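Local coordinates for protein kappa-carrageenase (Pseudoalteromonas carrageenovora, PDB 1DYP) that cuts kappa-carrageenan chains internally, hydrolysing the beta-1,4 linkages between D-galactose 4-sulfate and 3,6-anhydro-D-galactose, at residues Thr128-Glu142 against His154-Trp168. The protein carries 1 engineered substitution. Numbering follows the deposited sequence.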
loop_
_atom_site.group_PDB
_atom_site.type_symbol
_atom_site.label_atom_id
_atom_site.label_comp_id
_atom_site.label_asym_id
_atom_site.label_seq_id
_atom_site.Cartn_x
_atom_site.Cartn_y
_atom_site.Cartn_z
ATOM N N THR A 128 -24.249 -7.149 4.056
ATOM C CA THR A 128 -24.900 -6.222 4.972
ATOM C C THR A 128 -25.233 -6.741 6.366
ATOM O O THR A 128 -25.786 -5.998 7.178
ATOM C CB THR A 128 -26.199 -5.697 4.347
ATOM O OG1 THR A 128 -27.074 -6.802 4.084
ATOM C CG2 THR A 128 -25.903 -4.978 3.036
ATOM N N LYS A 129 -24.919 -8.001 6.649
ATOM C CA LYS A 129 -25.215 -8.554 7.968
ATOM C C LYS A 129 -24.315 -7.954 9.041
ATOM O O LYS A 129 -23.202 -7.511 8.759
ATOM C CB LYS A 129 -25.056 -10.076 7.960
ATOM C CG LYS A 129 -26.083 -10.802 7.100
ATOM C CD LYS A 129 -25.942 -12.316 7.235
ATOM C CE LYS A 129 -26.345 -12.811 8.620
ATOM N NZ LYS A 129 -27.816 -12.720 8.855
ATOM N N GLU A 130 -24.815 -7.926 10.270
ATOM C CA GLU A 130 -24.055 -7.385 11.391
ATOM C C GLU A 130 -22.700 -8.078 11.454
ATOM O O GLU A 130 -22.625 -9.304 11.421
ATOM C CB GLU A 130 -24.813 -7.629 12.698
ATOM C CG GLU A 130 -24.240 -6.908 13.907
ATOM C CD GLU A 130 -24.330 -5.399 13.781
ATOM O OE1 GLU A 130 -25.106 -4.915 12.927
ATOM O OE2 GLU A 130 -23.635 -4.691 14.542
ATOM N N GLY A 131 -21.630 -7.295 11.535
ATOM C CA GLY A 131 -20.304 -7.881 11.613
ATOM C C GLY A 131 -19.679 -8.215 10.272
ATOM O O GLY A 131 -18.505 -8.581 10.212
ATOM N N ASP A 132 -20.454 -8.107 9.198
ATOM C CA ASP A 132 -19.930 -8.392 7.866
ATOM C C ASP A 132 -18.825 -7.404 7.513
ATOM O O ASP A 132 -18.928 -6.213 7.804
ATOM C CB ASP A 132 -21.031 -8.280 6.810
ATOM C CG ASP A 132 -21.746 -9.594 6.560
ATOM O OD1 ASP A 132 -21.401 -10.613 7.196
ATOM O OD2 ASP A 132 -22.658 -9.600 5.711
ATOM N N VAL A 133 -17.773 -7.911 6.881
ATOM C CA VAL A 133 -16.658 -7.077 6.458
ATOM C C VAL A 133 -16.761 -6.928 4.945
ATOM O O VAL A 133 -16.675 -7.911 4.207
ATOM C CB VAL A 133 -15.307 -7.719 6.824
ATOM C CG1 VAL A 133 -14.166 -6.903 6.237
ATOM C CG2 VAL A 133 -15.171 -7.804 8.343
ATOM N N GLN A 134 -16.958 -5.695 4.490
ATOM C CA GLN A 134 -17.104 -5.416 3.067
ATOM C C GLN A 134 -15.785 -5.091 2.387
ATOM O O GLN A 134 -15.680 -5.160 1.164
ATOM C CB GLN A 134 -18.046 -4.230 2.848
ATOM C CG GLN A 134 -19.372 -4.309 3.580
ATOM C CD GLN A 134 -20.336 -3.221 3.140
ATOM O OE1 GLN A 134 -19.924 -2.136 2.728
ATOM N NE2 GLN A 134 -21.631 -3.503 3.236
ATOM N N TYR A 135 -14.787 -4.726 3.181
ATOM C CA TYR A 135 -13.487 -4.347 2.641
ATOM C C TYR A 135 -12.375 -4.611 3.643
ATOM O O TYR A 135 -12.513 -4.304 4.826
ATOM C CB TYR A 135 -13.511 -2.856 2.285
ATOM C CG TYR A 135 -12.186 -2.284 1.829
ATOM C CD1 TYR A 135 -11.652 -2.619 0.585
ATOM C CD2 TYR A 135 -11.470 -1.402 2.639
ATOM C CE1 TYR A 135 -10.437 -2.087 0.156
ATOM C CE2 TYR A 135 -10.251 -0.863 2.219
ATOM C CZ TYR A 135 -9.743 -1.210 0.977
ATOM O OH TYR A 135 -8.546 -0.686 0.548
ATOM N N SER A 136 -11.276 -5.184 3.161
ATOM C CA SER A 136 -10.116 -5.476 4.000
ATOM C C SER A 136 -8.860 -4.923 3.339
ATOM O O SER A 136 -8.633 -5.130 2.148
ATOM C CB SER A 136 -9.938 -6.985 4.189
ATOM O OG SER A 136 -11.044 -7.572 4.850
ATOM N N GLU A 137 -8.044 -4.226 4.121
ATOM C CA GLU A 137 -6.801 -3.659 3.615
ATOM C C GLU A 137 -5.714 -3.779 4.666
ATOM O O GLU A 137 -5.887 -3.335 5.800
ATOM C CB GLU A 137 -6.985 -2.179 3.265
ATOM C CG GLU A 137 -5.714 -1.494 2.761
ATOM C CD GLU A 137 -5.878 0.009 2.617
ATOM O OE1 GLU A 137 -7.011 0.459 2.352
ATOM O OE2 GLU A 137 -4.875 0.743 2.753
ATOM N N ILE A 138 -4.603 -4.403 4.294
ATOM C CA ILE A 138 -3.472 -4.535 5.201
ATOM C C ILE A 138 -2.323 -3.753 4.587
ATOM O O ILE A 138 -1.898 -4.029 3.466
ATOM C CB ILE A 138 -3.030 -6.001 5.390
ATOM C CG1 ILE A 138 -4.148 -6.805 6.058
ATOM C CG2 ILE A 138 -1.768 -6.042 6.260
ATOM C CD1 ILE A 138 -3.807 -8.273 6.304
ATOM N N ASP A 139 -1.834 -2.760 5.316
ATOM C CA ASP A 139 -0.733 -1.946 4.824
ATOM C C ASP A 139 0.547 -2.438 5.480
ATOM O O ASP A 139 0.771 -2.207 6.668
ATOM C CB ASP A 139 -1.008 -0.487 5.165
ATOM C CG ASP A 139 -2.360 -0.040 4.666
ATOM O OD1 ASP A 139 -2.547 -0.000 3.432
ATOM O OD2 ASP A 139 -3.243 0.240 5.504
ATOM N N VAL A 140 1.380 -3.134 4.710
ATOM C CA VAL A 140 2.627 -3.662 5.257
ATOM C C VAL A 140 3.467 -2.487 5.726
ATOM O O VAL A 140 4.042 -2.509 6.813
ATOM C CB VAL A 140 3.389 -4.482 4.210
ATOM C CG1 VAL A 140 4.638 -5.089 4.842
ATOM C CG2 VAL A 140 2.484 -5.576 3.662
ATOM N N VAL A 141 3.534 -1.458 4.893
ATOM C CA VAL A 141 4.243 -0.244 5.252
ATOM C C VAL A 141 3.839 0.903 4.343
ATOM O O VAL A 141 3.546 0.713 3.164
ATOM C CB VAL A 141 5.791 -0.399 5.181
ATOM C CG1 VAL A 141 6.247 -0.617 3.742
ATOM C CG2 VAL A 141 6.453 0.847 5.757
ATOM N N GLU A 142 3.781 2.088 4.933
ATOM C CA GLU A 142 3.503 3.314 4.212
ATOM C C GLU A 142 4.605 4.215 4.726
ATOM O O GLU A 142 4.644 4.565 5.905
ATOM C CB GLU A 142 2.122 3.861 4.552
ATOM C CG GLU A 142 1.036 3.222 3.710
ATOM C CD GLU A 142 -0.344 3.626 4.149
ATOM O OE1 GLU A 142 -0.777 3.164 5.224
ATOM O OE2 GLU A 142 -0.991 4.411 3.427
ATOM N N HIS A 154 2.289 1.226 9.654
ATOM C CA HIS A 154 2.031 -0.184 9.356
ATOM C C HIS A 154 0.603 -0.316 9.841
ATOM O O HIS A 154 0.340 -0.770 10.954
ATOM C CB HIS A 154 3.020 -1.022 10.162
ATOM C CG HIS A 154 4.441 -0.563 10.009
ATOM N ND1 HIS A 154 5.261 -0.999 8.993
ATOM C CD2 HIS A 154 5.163 0.356 10.694
ATOM C CE1 HIS A 154 6.423 -0.370 9.051
ATOM N NE2 HIS A 154 6.386 0.461 10.074
ATOM N N ASP A 155 -0.313 0.133 8.988
ATOM C CA ASP A 155 -1.730 0.184 9.318
ATOM C C ASP A 155 -2.697 -0.825 8.695
ATOM O O ASP A 155 -2.326 -1.709 7.908
ATOM C CB ASP A 155 -2.246 1.583 8.992
ATOM C CG ASP A 155 -1.501 2.663 9.731
ATOM O OD1 ASP A 155 -1.004 2.368 10.839
ATOM O OD2 ASP A 155 -1.413 3.797 9.221
ATOM N N LEU A 156 -3.964 -0.650 9.059
ATOM C CA LEU A 156 -5.072 -1.470 8.584
ATOM C C LEU A 156 -6.264 -0.566 8.286
ATOM O O LEU A 156 -6.491 0.426 8.977
ATOM C CB LEU A 156 -5.489 -2.471 9.659
ATOM C CG LEU A 156 -4.472 -3.506 10.135
ATOM C CD1 LEU A 156 -5.054 -4.255 11.323
ATOM C CD2 LEU A 156 -4.134 -4.467 9.002
ATOM N N HIS A 157 -7.014 -0.916 7.245
ATOM C CA HIS A 157 -8.216 -0.183 6.864
ATOM C C HIS A 157 -9.281 -1.235 6.600
ATOM O O HIS A 157 -8.968 -2.339 6.161
ATOM C CB HIS A 157 -8.009 0.623 5.579
ATOM C CG HIS A 157 -7.013 1.733 5.704
ATOM N ND1 HIS A 157 -5.657 1.513 5.807
ATOM C CD2 HIS A 157 -7.178 3.077 5.711
ATOM C CE1 HIS A 157 -5.029 2.674 5.869
ATOM N NE2 HIS A 157 -5.930 3.639 5.813
ATOM N N ASN A 158 -10.537 -0.899 6.863
ATOM C CA ASN A 158 -11.614 -1.848 6.626
ATOM C C ASN A 158 -12.978 -1.201 6.725
ATOM O O ASN A 158 -13.119 -0.086 7.223
ATOM C CB ASN A 158 -11.560 -2.995 7.644
ATOM C CG ASN A 158 -11.775 -2.518 9.073
ATOM O OD1 ASN A 158 -10.888 -1.927 9.676
ATOM N ND2 ASN A 158 -12.967 -2.770 9.615
ATOM N N ILE A 159 -13.974 -1.924 6.227
ATOM C CA ILE A 159 -15.362 -1.506 6.305
ATOM C C ILE A 159 -16.068 -2.689 6.947
ATOM O O ILE A 159 -16.029 -3.804 6.420
ATOM C CB ILE A 159 -15.998 -1.263 4.928
ATOM C CG1 ILE A 159 -15.353 -0.054 4.252
ATOM C CG2 ILE A 159 -17.504 -1.033 5.099
ATOM C CD1 ILE A 159 -15.856 0.192 2.842
ATOM N N VAL A 160 -16.696 -2.457 8.092
ATOM C CA VAL A 160 -17.407 -3.517 8.784
ATOM C C VAL A 160 -18.784 -3.014 9.191
ATOM O O VAL A 160 -18.954 -1.844 9.527
ATOM C CB VAL A 160 -16.627 -3.999 10.038
ATOM C CG1 VAL A 160 -16.465 -2.858 11.030
ATOM C CG2 VAL A 160 -17.344 -5.175 10.683
ATOM N N VAL A 161 -19.769 -3.900 9.141
ATOM C CA VAL A 161 -21.129 -3.531 9.502
ATOM C C VAL A 161 -21.293 -3.424 11.018
ATOM O O VAL A 161 -21.112 -4.402 11.743
ATOM C CB VAL A 161 -22.142 -4.559 8.949
ATOM C CG1 VAL A 161 -23.551 -4.203 9.399
ATOM C CG2 VAL A 161 -22.066 -4.592 7.432
ATOM N N LYS A 162 -21.624 -2.223 11.480
ATOM C CA LYS A 162 -21.840 -1.950 12.900
ATOM C C LYS A 162 -23.238 -1.371 13.057
ATOM O O LYS A 162 -23.566 -0.357 12.439
ATOM C CB LYS A 162 -20.828 -0.929 13.422
ATOM C CG LYS A 162 -19.393 -1.406 13.496
ATOM C CD LYS A 162 -18.535 -0.299 14.094
ATOM C CE LYS A 162 -17.086 -0.717 14.267
ATOM N NZ LYS A 162 -16.288 0.383 14.880
ATOM N N ASN A 163 -24.052 -2.008 13.893
ATOM C CA ASN A 163 -25.420 -1.557 14.112
ATOM C C ASN A 163 -26.140 -1.451 12.775
ATOM O O ASN A 163 -26.870 -0.489 12.518
ATOM C CB ASN A 163 -25.436 -0.198 14.817
ATOM C CG ASN A 163 -24.816 -0.252 16.194
ATOM O OD1 ASN A 163 -25.132 -1.134 16.997
ATOM N ND2 ASN A 163 -23.935 0.697 16.482
ATOM N N GLY A 164 -25.910 -2.443 11.919
ATOM C CA GLY A 164 -26.546 -2.473 10.615
ATOM C C GLY A 164 -26.026 -1.461 9.614
ATOM O O GLY A 164 -26.588 -1.317 8.529
ATOM N N LYS A 165 -24.951 -0.763 9.962
ATOM C CA LYS A 165 -24.387 0.239 9.065
ATOM C C LYS A 165 -22.943 -0.041 8.660
ATOM O O LYS A 165 -22.087 -0.242 9.519
ATOM C CB LYS A 165 -24.430 1.620 9.721
ATOM C CG LYS A 165 -23.715 2.693 8.915
ATOM N N PRO A 166 -22.653 -0.058 7.347
ATOM C CA PRO A 166 -21.278 -0.307 6.900
ATOM C C PRO A 166 -20.435 0.823 7.483
ATOM O O PRO A 166 -20.696 1.996 7.221
ATOM C CB PRO A 166 -21.387 -0.220 5.382
ATOM C CG PRO A 166 -22.789 -0.703 5.130
ATOM C CD PRO A 166 -23.573 0.009 6.200
ATOM N N THR A 167 -19.433 0.470 8.275
ATOM C CA THR A 167 -18.605 1.477 8.917
ATOM C C THR A 167 -17.139 1.416 8.534
ATOM O O THR A 167 -16.527 0.350 8.543
ATOM C CB THR A 167 -18.709 1.354 10.445
ATOM O OG1 THR A 167 -20.079 1.509 10.841
ATOM C CG2 THR A 167 -17.857 2.412 11.127
ATOM N N TRP A 168 -16.582 2.574 8.200
ATOM C CA TRP A 168 -15.178 2.662 7.842
ATOM C C TRP A 168 -14.323 2.750 9.091
ATOM O O TRP A 168 -14.650 3.472 10.036
ATOM C CB TRP A 168 -14.905 3.900 6.991
ATOM C CG TRP A 168 -14.891 3.639 5.537
ATOM C CD1 TRP A 168 -15.908 3.850 4.653
ATOM C CD2 TRP A 168 -13.793 3.125 4.775
ATOM N NE1 TRP A 168 -15.509 3.504 3.384
ATOM C CE2 TRP A 168 -14.215 3.056 3.431
ATOM C CE3 TRP A 168 -12.493 2.718 5.100
ATOM C CZ2 TRP A 168 -13.382 2.595 2.406
ATOM C CZ3 TRP A 168 -11.663 2.259 4.083
ATOM C CH2 TRP A 168 -12.113 2.202 2.751
HETATM O O HOH W 1 -25.664 -3.207 6.536
HETATM O O HOH W 2 0.629 1.631 6.809
HETATM O O HOH W 3 -2.150 4.511 6.756
#
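Glu137 and His157 form a hydrogen-bonded pair of the antiparallel strands 135-139 and 156-162, their side chains alongside each other and pointing the same way. Glu137 CB starts against the backbone, 3.5 Å from His157 O. With CG anti to the backbone N (chi1 178°) and the chain extended, the carboxylate lies almost parallel to the imidazole, planes 9° apart. CD is 3.5 Å from His157 ND1. OE1 is 3.4 Å from His157 CB and accepts the Tyr135 hydroxyl, which comes from above the carboxylate plane (OH to OE1 2.6 Å). OE2 lies 3.2 Å from His157 ND1, too poorly angled for a hydrogen bond, and 2.5 Å from Asp139 OD1. Shortening Glu137 to an alanine removes the nucleophile's carboxylate and would probably leave the Tyr135 hydroxyl without this acceptor and the His157 ring without its flat neighbour. Asp139 turns its carboxylate nearly perpendicular to the same imidazole, and its OD2 takes a weak bond at the ring edge from His157 ND1 (2.7 Å); His157 NE2 binds a cadmium ion. Farther along, Glu142 OE1 is joined to Asp155 by two waters, one reaching the backbone N and the other OD2, while Asp155 OD1 is held by His179. His154 ND1 donates in its ring plane to Val140 O (2.9 Å), while its NE2 is hydrogen-bonded to Ser152. In the other direction, Gln134 and Tyr135 both face Ile159 in a classic bulge, and Glu130 accepts Gly164 N at OE1 and Asn163 N at OE2, through syn lone pairs, in the hairpin's type I' turn. Nucleophile Glu137, Asp139 and proton donor Glu142 compose the Glu-x-Asp-x-x-Glu signature of bulged GH16 enzymes: a second classic bulge, Val140 and Val141 facing Phe117, separates Asp139 from Glu142 in the beta-jelly-roll catalytic domain.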